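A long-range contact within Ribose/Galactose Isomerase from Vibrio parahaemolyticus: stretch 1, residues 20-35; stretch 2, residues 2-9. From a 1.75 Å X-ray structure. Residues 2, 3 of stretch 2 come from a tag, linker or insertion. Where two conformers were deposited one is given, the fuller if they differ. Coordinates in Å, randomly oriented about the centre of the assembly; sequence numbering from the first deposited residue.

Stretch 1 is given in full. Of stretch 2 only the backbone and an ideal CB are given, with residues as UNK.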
# COMPACT_ATOMS: atom_id res chain seq x y z
N MSE A 20 -17.77 -14.07 -2.71
CA MSE A 20 -17.15 -13.34 -1.60
C MSE A 20 -17.50 -11.86 -1.67
O MSE A 20 -17.93 -11.26 -0.69
CB MSE A 20 -15.63 -13.55 -1.58
CG MSE A 20 -14.91 -12.84 -0.45
SE MSE A 20 -14.30 -11.08 -1.04
CE MSE A 20 -13.24 -11.65 -2.58
N VAL A 21 -17.31 -11.24 -2.83
CA VAL A 21 -17.50 -9.80 -2.89
C VAL A 21 -18.96 -9.42 -2.69
O VAL A 21 -19.28 -8.50 -1.94
CB VAL A 21 -16.99 -9.19 -4.22
CG1 VAL A 21 -17.30 -7.70 -4.26
CG2 VAL A 21 -15.50 -9.43 -4.38
N ALA A 22 -19.86 -10.16 -3.33
CA ALA A 22 -21.29 -9.93 -3.17
C ALA A 22 -21.69 -10.12 -1.71
O ALA A 22 -22.49 -9.36 -1.16
CB ALA A 22 -22.07 -10.88 -4.06
N GLY A 23 -21.11 -11.14 -1.08
CA GLY A 23 -21.32 -11.36 0.35
C GLY A 23 -21.00 -10.13 1.18
O GLY A 23 -21.82 -9.68 1.99
N GLU A 24 -19.81 -9.57 0.97
CA GLU A 24 -19.40 -8.39 1.72
C GLU A 24 -20.28 -7.19 1.36
O GLU A 24 -20.65 -6.42 2.23
CB GLU A 24 -17.92 -8.07 1.50
CG GLU A 24 -16.96 -9.20 1.92
CD GLU A 24 -16.88 -9.39 3.43
OE1 GLU A 24 -17.49 -8.59 4.17
OE2 GLU A 24 -16.20 -10.35 3.87
N LEU A 25 -20.60 -7.03 0.07
CA LEU A 25 -21.37 -5.86 -0.35
C LEU A 25 -22.78 -5.90 0.25
O LEU A 25 -23.28 -4.91 0.76
CB LEU A 25 -21.43 -5.73 -1.89
CG LEU A 25 -22.07 -4.45 -2.42
CD1 LEU A 25 -21.29 -3.22 -1.91
CD2 LEU A 25 -22.08 -4.47 -3.94
N ASN A 26 -23.41 -7.07 0.16
CA ASN A 26 -24.74 -7.25 0.70
C ASN A 26 -24.74 -7.01 2.20
O ASN A 26 -25.61 -6.33 2.73
CB ASN A 26 -25.24 -8.65 0.36
CG ASN A 26 -25.88 -8.70 -1.00
OD1 ASN A 26 -26.75 -7.89 -1.31
ND2 ASN A 26 -25.44 -9.64 -1.84
N SER A 27 -23.75 -7.58 2.88
CA SER A 27 -23.61 -7.40 4.32
C SER A 27 -23.46 -5.92 4.69
O SER A 27 -24.23 -5.38 5.49
CB SER A 27 -22.42 -8.21 4.85
OG SER A 27 -22.21 -7.97 6.22
N VAL A 28 -22.47 -5.26 4.09
CA VAL A 28 -22.17 -3.88 4.45
C VAL A 28 -23.20 -2.89 3.92
O VAL A 28 -23.83 -2.17 4.69
CB VAL A 28 -20.77 -3.45 3.96
CG1 VAL A 28 -20.54 -1.98 4.26
CG2 VAL A 28 -19.71 -4.32 4.61
N ALA A 29 -23.37 -2.86 2.60
CA ALA A 29 -24.23 -1.87 1.99
C ALA A 29 -25.69 -2.16 2.29
O ALA A 29 -26.48 -1.25 2.50
CB ALA A 29 -23.99 -1.79 0.46
N GLY A 30 -26.04 -3.44 2.31
CA GLY A 30 -27.40 -3.82 2.68
C GLY A 30 -27.72 -3.38 4.10
O GLY A 30 -28.78 -2.83 4.38
N GLY A 31 -26.77 -3.61 5.01
CA GLY A 31 -26.96 -3.24 6.40
C GLY A 31 -27.13 -1.74 6.56
O GLY A 31 -27.77 -1.28 7.50
N LEU A 32 -26.56 -0.98 5.63
CA LEU A 32 -26.67 0.48 5.68
C LEU A 32 -27.90 1.00 4.95
O LEU A 32 -28.07 2.22 4.79
CB LEU A 32 -25.41 1.11 5.09
CG LEU A 32 -24.14 0.98 5.92
CD1 LEU A 32 -22.91 1.21 5.06
CD2 LEU A 32 -24.20 1.97 7.07
N GLY A 33 -28.77 0.10 4.48
CA GLY A 33 -30.03 0.49 3.88
C GLY A 33 -30.03 0.66 2.37
O GLY A 33 -31.02 1.12 1.79
N HIS A 34 -28.93 0.29 1.73
CA HIS A 34 -28.85 0.39 0.27
C HIS A 34 -29.45 -0.84 -0.40
O HIS A 34 -29.57 -1.90 0.22
CB HIS A 34 -27.39 0.57 -0.16
CG HIS A 34 -26.70 1.74 0.47
ND1 HIS A 34 -27.05 3.05 0.19
CD2 HIS A 34 -25.67 1.81 1.35
CE1 HIS A 34 -26.27 3.87 0.88
NE2 HIS A 34 -25.43 3.14 1.59
N ASP A 35 -29.79 -0.70 -1.68
CA ASP A 35 -30.38 -1.78 -2.47
C ASP A 35 -29.33 -2.33 -3.43
O ASP A 35 -28.92 -1.64 -4.36
CB ASP A 35 -31.59 -1.22 -3.24
CG ASP A 35 -32.50 -2.31 -3.79
OD1 ASP A 35 -32.30 -3.49 -3.46
OD2 ASP A 35 -33.43 -1.96 -4.55
N UNK A 2 -29.94 9.05 2.19
CA UNK A 2 -28.67 8.84 1.49
C UNK A 2 -28.56 7.47 0.81
O UNK A 2 -27.49 7.10 0.34
CB UNK A 2 -27.51 9.01 2.48
N UNK A 3 -29.67 6.74 0.76
CA UNK A 3 -29.66 5.38 0.22
C UNK A 3 -29.61 5.33 -1.31
O UNK A 3 -30.27 6.12 -1.99
CB UNK A 3 -30.90 4.63 0.71
N UNK A 4 -28.85 4.39 -1.84
CA UNK A 4 -28.72 4.27 -3.29
C UNK A 4 -29.01 2.85 -3.76
O UNK A 4 -29.07 1.91 -2.97
CB UNK A 4 -27.32 4.69 -3.73
N UNK A 5 -29.20 2.72 -5.07
CA UNK A 5 -29.21 1.41 -5.70
C UNK A 5 -27.77 1.21 -6.20
O UNK A 5 -27.24 2.07 -6.91
CB UNK A 5 -30.24 1.31 -6.82
N UNK A 6 -27.16 0.10 -5.80
CA UNK A 6 -25.77 -0.18 -6.16
C UNK A 6 -25.67 -1.46 -6.99
O UNK A 6 -26.17 -2.50 -6.57
CB UNK A 6 -24.91 -0.30 -4.90
N UNK A 7 -25.03 -1.39 -8.15
CA UNK A 7 -24.82 -2.59 -8.96
C UNK A 7 -23.39 -3.09 -8.81
O UNK A 7 -22.45 -2.33 -9.04
CB UNK A 7 -25.13 -2.31 -10.43
N UNK A 8 -23.23 -4.36 -8.45
CA UNK A 8 -21.92 -5.00 -8.45
C UNK A 8 -21.77 -5.71 -9.79
O UNK A 8 -22.69 -6.40 -10.22
CB UNK A 8 -21.76 -5.97 -7.28
N UNK A 9 -20.64 -5.53 -10.46
CA UNK A 9 -20.45 -6.21 -11.75
C UNK A 9 -19.01 -6.67 -11.92
O UNK A 9 -18.09 -5.85 -11.90
CB UNK A 9 -20.84 -5.29 -12.91

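Stretch 2 runs beside the end of stretch 1 and then back along helix 20-31, nearly antiparallel to it at 169°.

Position 2 has its CB sideways to stretch 1, with nothing of that stretch within 5.5 Å. Almost any side chain would fit. The residue is Asn 2, from the expression tag and poorly ordered. The end of its side chain leads away. Its backbone O lies 3.5 Å from His 34 CE1, at the ring edge.

At position 3 the ideal CB is 3.7 Å from Gly 33 O and 4.2 Å from His 34 ND1. A small side chain fits readily. The residue is Ala 3, also from the tag. Its CB packs 3.6 Å from Gly 33 O.

Position 4 is held by its backbone. Its N donates a hydrogen bond to His 34 ND1 (3.0 Å), so this ring nitrogen acts as acceptor. Its O accepts one from Asp 35 N (3.0 Å). The CB points sideways, 4.3 Å from His 34 ND1. A flexible apolar, sulfur-bearing or aromatic side chain could lie by the imidazole. The residue is Met 4, a selenomethionine. In the conformer given, SE sits 3.8 Å from the centroid of the His 34 ring, in an oblique approach.

Position 5 pairs with Asp 35 in a parallel bridge, CA to CA 4.7 Å, and the two side chains share one face of the sheet. A nearby carboxylate favours a basic or polar residue, though others would fit. The residue is Lys 5. Its CG is 4.2 Å from Asp 35 CB. The chain then leads away from the carboxylate: in the conformer given, Lys 5 NZ is 6.4 Å from Asp 35 OD2, and no salt bridge forms.

The N of position 6 donates a hydrogen bond to Asp 35 O (2.9 Å), completing the bridge centred on position 5. Its CB points toward Leu 25, Ala 29 and His 34 CB, an apolar setting suited to Val, Ile, Leu or Met. The residue is Ile 6. Its CD1 reaches Ala 29 CB at 3.9 Å and His 34 CB at 3.7 Å, while CG2 lies 4.3 Å from Leu 25 CD2.

Position 7 points away from stretch 1, which sets no preference. The residue is Ala 7.

Position 8 points toward the helix again, its ideal CB 3.7 Å from Leu 25 CD2. Val 21 and Ala 22 lie beyond, so a branched or long apolar side chain suits. The residue is Leu 8. Its CD1 meets Val 21 CG1 and its CD2 meets Ala 22 CB, both at 3.9 Å.

Position 9 is out of reach and unconstrained here. The residue is Met 9, a selenomethionine.

Stretch 2 2-9: NAMKIALM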
# COMPACT_ATOMS: atom_id res chain seq x y z
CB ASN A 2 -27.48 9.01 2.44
CG ASN A 2 -27.07 10.46 2.60
OD1 ASN A 2 -27.10 11.23 1.65
ND2 ASN A 2 -26.69 10.83 3.82
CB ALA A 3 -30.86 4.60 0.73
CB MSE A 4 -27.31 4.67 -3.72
CG MSE A 4 -26.75 5.83 -2.93
SE MSE A 4 -25.29 5.26 -1.78
CE MSE A 4 -23.86 5.18 -3.10
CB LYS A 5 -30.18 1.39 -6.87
CG LYS A 5 -31.64 1.46 -6.42
CD LYS A 5 -32.59 1.32 -7.62
CE LYS A 5 -32.70 2.62 -8.41
NZ LYS A 5 -33.69 3.57 -7.82
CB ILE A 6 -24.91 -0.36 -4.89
CG1 ILE A 6 -25.09 0.84 -3.95
CG2 ILE A 6 -23.43 -0.56 -5.25
CD1 ILE A 6 -24.51 0.63 -2.52
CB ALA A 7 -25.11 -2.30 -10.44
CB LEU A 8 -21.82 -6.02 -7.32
CG LEU A 8 -20.59 -6.92 -7.33
CD1 LEU A 8 -19.34 -6.08 -7.17
CD2 LEU A 8 -20.72 -7.95 -6.19
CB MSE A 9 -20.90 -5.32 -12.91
CG MSE A 9 -20.21 -3.99 -12.97
SE MSE A 9 -20.91 -2.93 -14.45
CE MSE A 9 -22.66 -2.57 -13.76
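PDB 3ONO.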